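PDB 3DR2: exported gluconolactonase from Xanthomonas campestris pv. campestris, which catalyses the hydrolysis of gluconolactone to gluconate, a step of secondary glucose metabolism, with a calcium-containing six-bladed beta-propeller. Local coordinates for residues 236-242 with 254-258; 243-248 with 282-288. All coordinates share one frame; numbering follows the deposited sequence.

Contact 1. Residues 236-242 with 254-258. With CA (calcium ion), chain D.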
loop_
_atom_site.group_PDB
_atom_site.type_symbol
_atom_site.label_atom_id
_atom_site.label_comp_id
_atom_site.label_asym_id
_atom_site.label_seq_id
_atom_site.Cartn_x
_atom_site.Cartn_y
_atom_site.Cartn_z
ATOM N N VAL A 236 2.276 21.744 17.690
ATOM C CA VAL A 236 1.094 20.988 18.078
ATOM C C VAL A 236 1.486 20.169 19.301
ATOM O O VAL A 236 2.630 19.734 19.425
ATOM C CB VAL A 236 0.591 20.048 16.953
ATOM C CG1 VAL A 236 0.041 20.877 15.806
ATOM C CG2 VAL A 236 1.716 19.132 16.473
ATOM N N PRO A 237 0.544 19.960 20.229
ATOM C CA PRO A 237 0.827 19.191 21.441
ATOM C C PRO A 237 1.457 17.822 21.201
ATOM O O PRO A 237 2.409 17.447 21.883
ATOM C CB PRO A 237 -0.541 19.091 22.108
ATOM C CG PRO A 237 -1.189 20.384 21.714
ATOM C CD PRO A 237 -0.838 20.470 20.244
ATOM N N ASP A 238 0.943 17.087 20.221
ATOM C CA ASP A 238 1.460 15.754 19.945
ATOM C C ASP A 238 1.642 15.417 18.473
ATOM O O ASP A 238 0.856 15.830 17.624
ATOM C CB ASP A 238 0.530 14.720 20.575
ATOM C CG ASP A 238 0.486 14.826 22.079
ATOM O OD1 ASP A 238 1.489 14.450 22.725
ATOM O OD2 ASP A 238 -0.544 15.292 22.616
ATOM N N GLY A 239 2.684 14.652 18.181
ATOM C CA GLY A 239 2.929 14.245 16.815
ATOM C C GLY A 239 3.457 15.337 15.914
ATOM O O GLY A 239 4.055 16.314 16.369
ATOM N N LEU A 240 3.209 15.172 14.622
ATOM C CA LEU A 240 3.691 16.113 13.625
ATOM C C LEU A 240 2.615 16.965 12.976
ATOM O O LEU A 240 1.547 16.465 12.623
ATOM C CB LEU A 240 4.400 15.348 12.510
ATOM C CG LEU A 240 5.453 14.313 12.903
ATOM C CD1 LEU A 240 5.713 13.375 11.741
ATOM C CD2 LEU A 240 6.714 15.021 13.334
ATOM N N PRO A 241 2.879 18.272 12.822
ATOM C CA PRO A 241 1.890 19.135 12.175
ATOM C C PRO A 241 2.191 18.911 10.688
ATOM O O PRO A 241 2.958 19.651 10.075
ATOM C CB PRO A 241 2.278 20.530 12.664
ATOM C CG PRO A 241 3.761 20.429 12.832
ATOM C CD PRO A 241 3.938 19.071 13.469
ATOM N N ASP A 242 1.613 17.844 10.147
ATOM C CA ASP A 242 1.811 17.423 8.765
ATOM C C ASP A 242 1.172 18.394 7.781
ATOM O O ASP A 242 1.817 19.320 7.296
ATOM C CB ASP A 242 1.214 16.024 8.595
ATOM C CG ASP A 242 1.835 15.248 7.455
ATOM O OD1 ASP A 242 2.037 15.832 6.370
ATOM O OD2 ASP A 242 2.098 14.038 7.637
ATOM N N SER A 254 -4.828 22.398 11.957
ATOM C CA SER A 254 -3.704 21.527 11.649
ATOM C C SER A 254 -3.805 20.097 12.133
ATOM O O SER A 254 -4.348 19.815 13.201
ATOM C CB SER A 254 -2.425 22.134 12.222
ATOM O OG SER A 254 -1.325 21.267 12.037
ATOM N N SER A 255 -3.253 19.192 11.339
ATOM C CA SER A 255 -3.228 17.787 11.709
ATOM C C SER A 255 -2.200 17.630 12.829
ATOM O O SER A 255 -1.373 18.517 13.058
ATOM C CB SER A 255 -2.799 16.935 10.513
ATOM O OG SER A 255 -1.490 17.298 10.088
ATOM N N SER A 256 -2.277 16.508 13.532
ATOM C CA SER A 256 -1.346 16.178 14.605
ATOM C C SER A 256 -1.498 14.687 14.888
ATOM O O SER A 256 -2.337 14.017 14.281
ATOM C CB SER A 256 -1.631 16.998 15.871
ATOM O OG SER A 256 -2.858 16.624 16.470
ATOM N N GLY A 257 -0.692 14.166 15.804
ATOM C CA GLY A 257 -0.755 12.749 16.106
ATOM C C GLY A 257 -2.048 12.288 16.749
ATOM O O GLY A 257 -2.390 11.109 16.669
ATOM N N THR A 258 -2.777 13.215 17.362
ATOM C CA THR A 258 -4.013 12.873 18.059
ATOM C C THR A 258 -5.293 13.440 17.459
ATOM O O THR A 258 -6.388 13.154 17.948
ATOM C CB THR A 258 -3.941 13.326 19.524
ATOM O OG1 THR A 258 -3.742 14.745 19.575
ATOM C CG2 THR A 258 -2.798 12.635 20.237
HETATM CA CA CA D . 2.266 16.048 3.994
HETATM O O HOH W 1 -2.960 16.255 21.587
HETATM O O HOH W 2 1.302 18.233 4.181
HETATM O O HOH W 3 3.331 13.740 3.900
HETATM O O HOH W 4 1.119 16.061 1.877
HETATM O O HOH W 5 -0.061 15.915 4.750
#
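Asp238 and Gly257 join two loops of a beta-propeller: 236-242, which leads from strand 226-234 of one blade into strand 244-246 of the next, and 254-258, which links two strands of that second blade. A backbone hydrogen bond joins them, Gly257 N to Asp238 O (2.9 Å, 164°). The bond is nearly straight, but the donor comes from above the carbonyl plane. Gly239 suits this place because its phi is positive and, with no side chain on it or on Gly257, the two CA atoms approach to 4.0 Å.

Weaker CA-H...O contacts continue the seam around Pro241, the centre of an inverse gamma turn, whose fixed ring favours the bend. Pro241 CA lies 3.4 Å from Ser255 O, with an angle of 176° at the hydrogen, and Ser256 CA points its hydrogen at Leu240 O. Ser255 O also accepts the Ser254 hydroxyl in its carbonyl plane, on a lone pair.

Van der Waals packing is small in scale. Val236 sets CB against Ser256 CB at 3.9 Å and lays CG1 beside Ser255 O; the short serine leaves room for the branched neighbour, while its own hydroxyl turns to Gly259 O.

At the outer end a water joins Asp238 OD2 and Thr258 OG1. At the inner end Asp242, with CG swung to the side opposite the backbone N (chi1 -156°), binds a calcium ion through one oxygen alone, alongside Glu48, Asn134, Asn191 and four waters: Asp242 OD1 lies 2.4 Å from the metal, with OD2 at 4.2 Å.

Contact 2. Residues 243-248 with 282-288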
loop_
_atom_site.group_PDB
_atom_site.type_symbol
_atom_site.label_atom_id
_atom_site.label_comp_id
_atom_site.label_asym_id
_atom_site.label_seq_id
_atom_site.Cartn_x
_atom_site.Cartn_y
_atom_site.Cartn_z
ATOM N N GLY A 243 -0.101 18.169 7.478
ATOM C CA GLY A 243 -0.813 19.048 6.572
ATOM C C GLY A 243 -1.800 19.880 7.370
ATOM O O GLY A 243 -2.192 19.489 8.468
ATOM N N PHE A 244 -2.201 21.024 6.831
ATOM C CA PHE A 244 -3.143 21.893 7.527
ATOM C C PHE A 244 -3.806 22.860 6.554
ATOM O O PHE A 244 -3.400 22.965 5.396
ATOM C CB PHE A 244 -2.409 22.673 8.621
ATOM C CG PHE A 244 -1.193 23.408 8.129
ATOM C CD1 PHE A 244 -1.309 24.660 7.538
ATOM C CD2 PHE A 244 0.071 22.838 8.252
ATOM C CE1 PHE A 244 -0.180 25.339 7.073
ATOM C CE2 PHE A 244 1.205 23.504 7.792
ATOM C CZ PHE A 244 1.079 24.758 7.201
ATOM N N CYS A 245 -4.833 23.557 7.024
ATOM C CA CYS A 245 -5.523 24.525 6.186
ATOM C C CYS A 245 -5.876 25.753 7.008
ATOM O O CYS A 245 -5.785 25.737 8.235
ATOM C CB CYS A 245 -6.793 23.915 5.583
ATOM S SG CYS A 245 -8.066 23.455 6.784
ATOM N N VAL A 246 -6.250 26.823 6.319
ATOM C CA VAL A 246 -6.632 28.067 6.980
ATOM C C VAL A 246 -8.011 28.472 6.480
ATOM O O VAL A 246 -8.266 28.439 5.276
ATOM C CB VAL A 246 -5.626 29.191 6.668
ATOM C CG1 VAL A 246 -6.069 30.483 7.335
ATOM C CG2 VAL A 246 -4.233 28.793 7.148
ATOM N N ASP A 247 -8.899 28.853 7.395
ATOM C CA ASP A 247 -10.248 29.244 6.999
ATOM C C ASP A 247 -10.363 30.740 6.719
ATOM O O ASP A 247 -9.415 31.488 6.937
ATOM C CB ASP A 247 -11.268 28.802 8.061
ATOM C CG ASP A 247 -11.113 29.534 9.380
ATOM O OD1 ASP A 247 -11.586 28.992 10.404
ATOM O OD2 ASP A 247 -10.542 30.648 9.398
ATOM N N ARG A 248 -11.519 31.168 6.220
ATOM C CA ARG A 248 -11.727 32.577 5.889
ATOM C C ARG A 248 -11.525 33.525 7.069
ATOM O O ARG A 248 -11.224 34.704 6.875
ATOM C CB ARG A 248 -13.126 32.789 5.299
ATOM C CG ARG A 248 -13.130 33.181 3.825
ATOM C CD ARG A 248 -13.286 31.984 2.902
ATOM N NE ARG A 248 -14.587 31.332 3.058
ATOM C CZ ARG A 248 -15.016 30.321 2.307
ATOM N NH1 ARG A 248 -14.252 29.839 1.335
ATOM N NH2 ARG A 248 -16.207 29.786 2.532
ATOM N N CYS A 282 -5.809 17.942 6.371
ATOM C CA CYS A 282 -7.210 18.327 6.466
ATOM C C CYS A 282 -7.503 19.490 5.538
ATOM O O CYS A 282 -6.588 20.193 5.098
ATOM C CB CYS A 282 -7.603 18.674 7.912
ATOM S SG CYS A 282 -6.738 20.079 8.684
ATOM N N THR A 283 -8.780 19.678 5.224
ATOM C CA THR A 283 -9.193 20.757 4.337
ATOM C C THR A 283 -10.699 20.945 4.503
ATOM O O THR A 283 -11.380 20.083 5.060
ATOM C CB THR A 283 -8.869 20.410 2.851
ATOM O OG1 THR A 283 -8.858 21.608 2.061
ATOM C CG2 THR A 283 -9.913 19.446 2.277
ATOM N N PHE A 284 -11.209 22.080 4.044
ATOM C CA PHE A 284 -12.639 22.355 4.125
ATOM C C PHE A 284 -13.243 22.264 2.743
ATOM O O PHE A 284 -12.528 22.274 1.735
ATOM C CB PHE A 284 -12.909 23.770 4.635
ATOM C CG PHE A 284 -12.833 23.909 6.119
ATOM C CD1 PHE A 284 -11.661 24.323 6.733
ATOM C CD2 PHE A 284 -13.944 23.635 6.906
ATOM C CE1 PHE A 284 -11.597 24.464 8.118
ATOM C CE2 PHE A 284 -13.891 23.771 8.290
ATOM C CZ PHE A 284 -12.715 24.188 8.895
ATOM N N ASP A 285 -14.567 22.175 2.695
ATOM C CA ASP A 285 -15.249 22.167 1.418
ATOM C C ASP A 285 -15.368 23.649 1.059
ATOM O O ASP A 285 -14.936 24.519 1.820
ATOM C CB ASP A 285 -16.632 21.506 1.537
ATOM C CG ASP A 285 -17.536 22.200 2.532
ATOM O OD1 ASP A 285 -17.029 22.883 3.446
ATOM O OD2 ASP A 285 -18.763 22.045 2.408
ATOM N N GLN A 286 -15.934 23.925 -0.106
ATOM C CA GLN A 286 -16.125 25.281 -0.597
ATOM C C GLN A 286 -16.714 26.241 0.442
ATOM O O GLN A 286 -16.153 27.305 0.715
ATOM C CB GLN A 286 -17.040 25.226 -1.817
ATOM C CG GLN A 286 -16.389 25.626 -3.113
ATOM C CD GLN A 286 -16.300 27.121 -3.246
ATOM O OE1 GLN A 286 -15.717 27.795 -2.398
ATOM N NE2 GLN A 286 -16.884 27.655 -4.309
ATOM N N ALA A 287 -17.847 25.856 1.015
ATOM C CA ALA A 287 -18.538 26.687 1.998
ATOM C C ALA A 287 -17.886 26.703 3.378
ATOM O O ALA A 287 -18.261 27.506 4.238
ATOM C CB ALA A 287 -19.993 26.228 2.119
ATOM N N GLN A 288 -16.902 25.833 3.577
ATOM C CA GLN A 288 -16.216 25.705 4.860
ATOM C C GLN A 288 -17.234 25.312 5.932
ATOM O O GLN A 288 -17.211 25.810 7.056
ATOM C CB GLN A 288 -15.486 27.007 5.239
ATOM C CG GLN A 288 -14.572 27.525 4.128
ATOM C CD GLN A 288 -13.432 28.414 4.612
ATOM O OE1 GLN A 288 -13.524 29.076 5.648
ATOM N NE2 GLN A 288 -12.352 28.448 3.838
HETATM O O HOH W 6 -9.769 29.881 3.555
#
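Gly243 and Phe244 bring the start of one blade's innermost strand up to Cys282 in the innermost strand of the next. Strands 244-246 and 282-284 run in nearly the same direction, 28° apart with axes 5.5 Å at closest, but no backbone hydrogen bond joins the two segments, although Gly243 makes one with Ser280; beyond it side chains fill the seam, as between propeller blades. Phe244 turns its ring away, onto Tyr203 and Ser205 of the preceding blade.

Cys245 points into the seam. Its sulfur sits between the backbone N and the carbonyl carbon (chi1 64°), where Cys245 SG meets Phe284 CD1 at 3.7 Å, oblique to the ring, and Cys282 SG at 4.1 Å, too far for a disulfide. A small, polarisable thiol suits so narrow a gap. Val246 turns its side chain away, but a water bridges its O (2.7 Å) to Gln288 NE2 (3.0 Å).

Asp247 lays CB beside Gln288 OE1, while its carboxylate is taken by Trp251 N, Trp253 NE1 and a salt bridge with Arg31. Arg248 N then donates, almost straight, to a lone pair of Gln288 OE1 at 3.0 Å. The arginine chain bends at chi2 and chi3, which folds the guanidinium over the Gln288 amide; the two planes are stacked, 10° apart. Arg248 NH1 (3.2 Å) and Arg248 NH2 (3.1 Å) both donate, end-on, to Gln286 O, which lies near the guanidinium plane.

Gln288 is thus held at both ends of its amide, OE1 by a backbone N-H and NE2 through water, with a cation over its face. The guanidinium gives two N-H groups to one neutral backbone carbonyl, a charge-dipole pairing rather than a salt bridge, which ties the type I turn 285-288 to the end of strand 244-246.

The two contacts share one blade, whose innermost strand, 244-246, follows directly on Asp242 of contact 1 and forms one side of contact 2. Their centres are 16 Å apart, but they meet where Ser255 OG lies 2.8 Å from Gly243 O, probably a hydrogen bond, and where Ser254 CA packs on Phe244 CB at 3.5 Å. Contact 1 joins loops at the end of the blade where Asp242 binds calcium; contact 2 leads away from that calcium along the innermost strands, at the seam with the next blade. The side chain of Thr283 comes within about 4 Å, at its nearest atoms, of a second calcium ion, distinct from the one Asp242 binds.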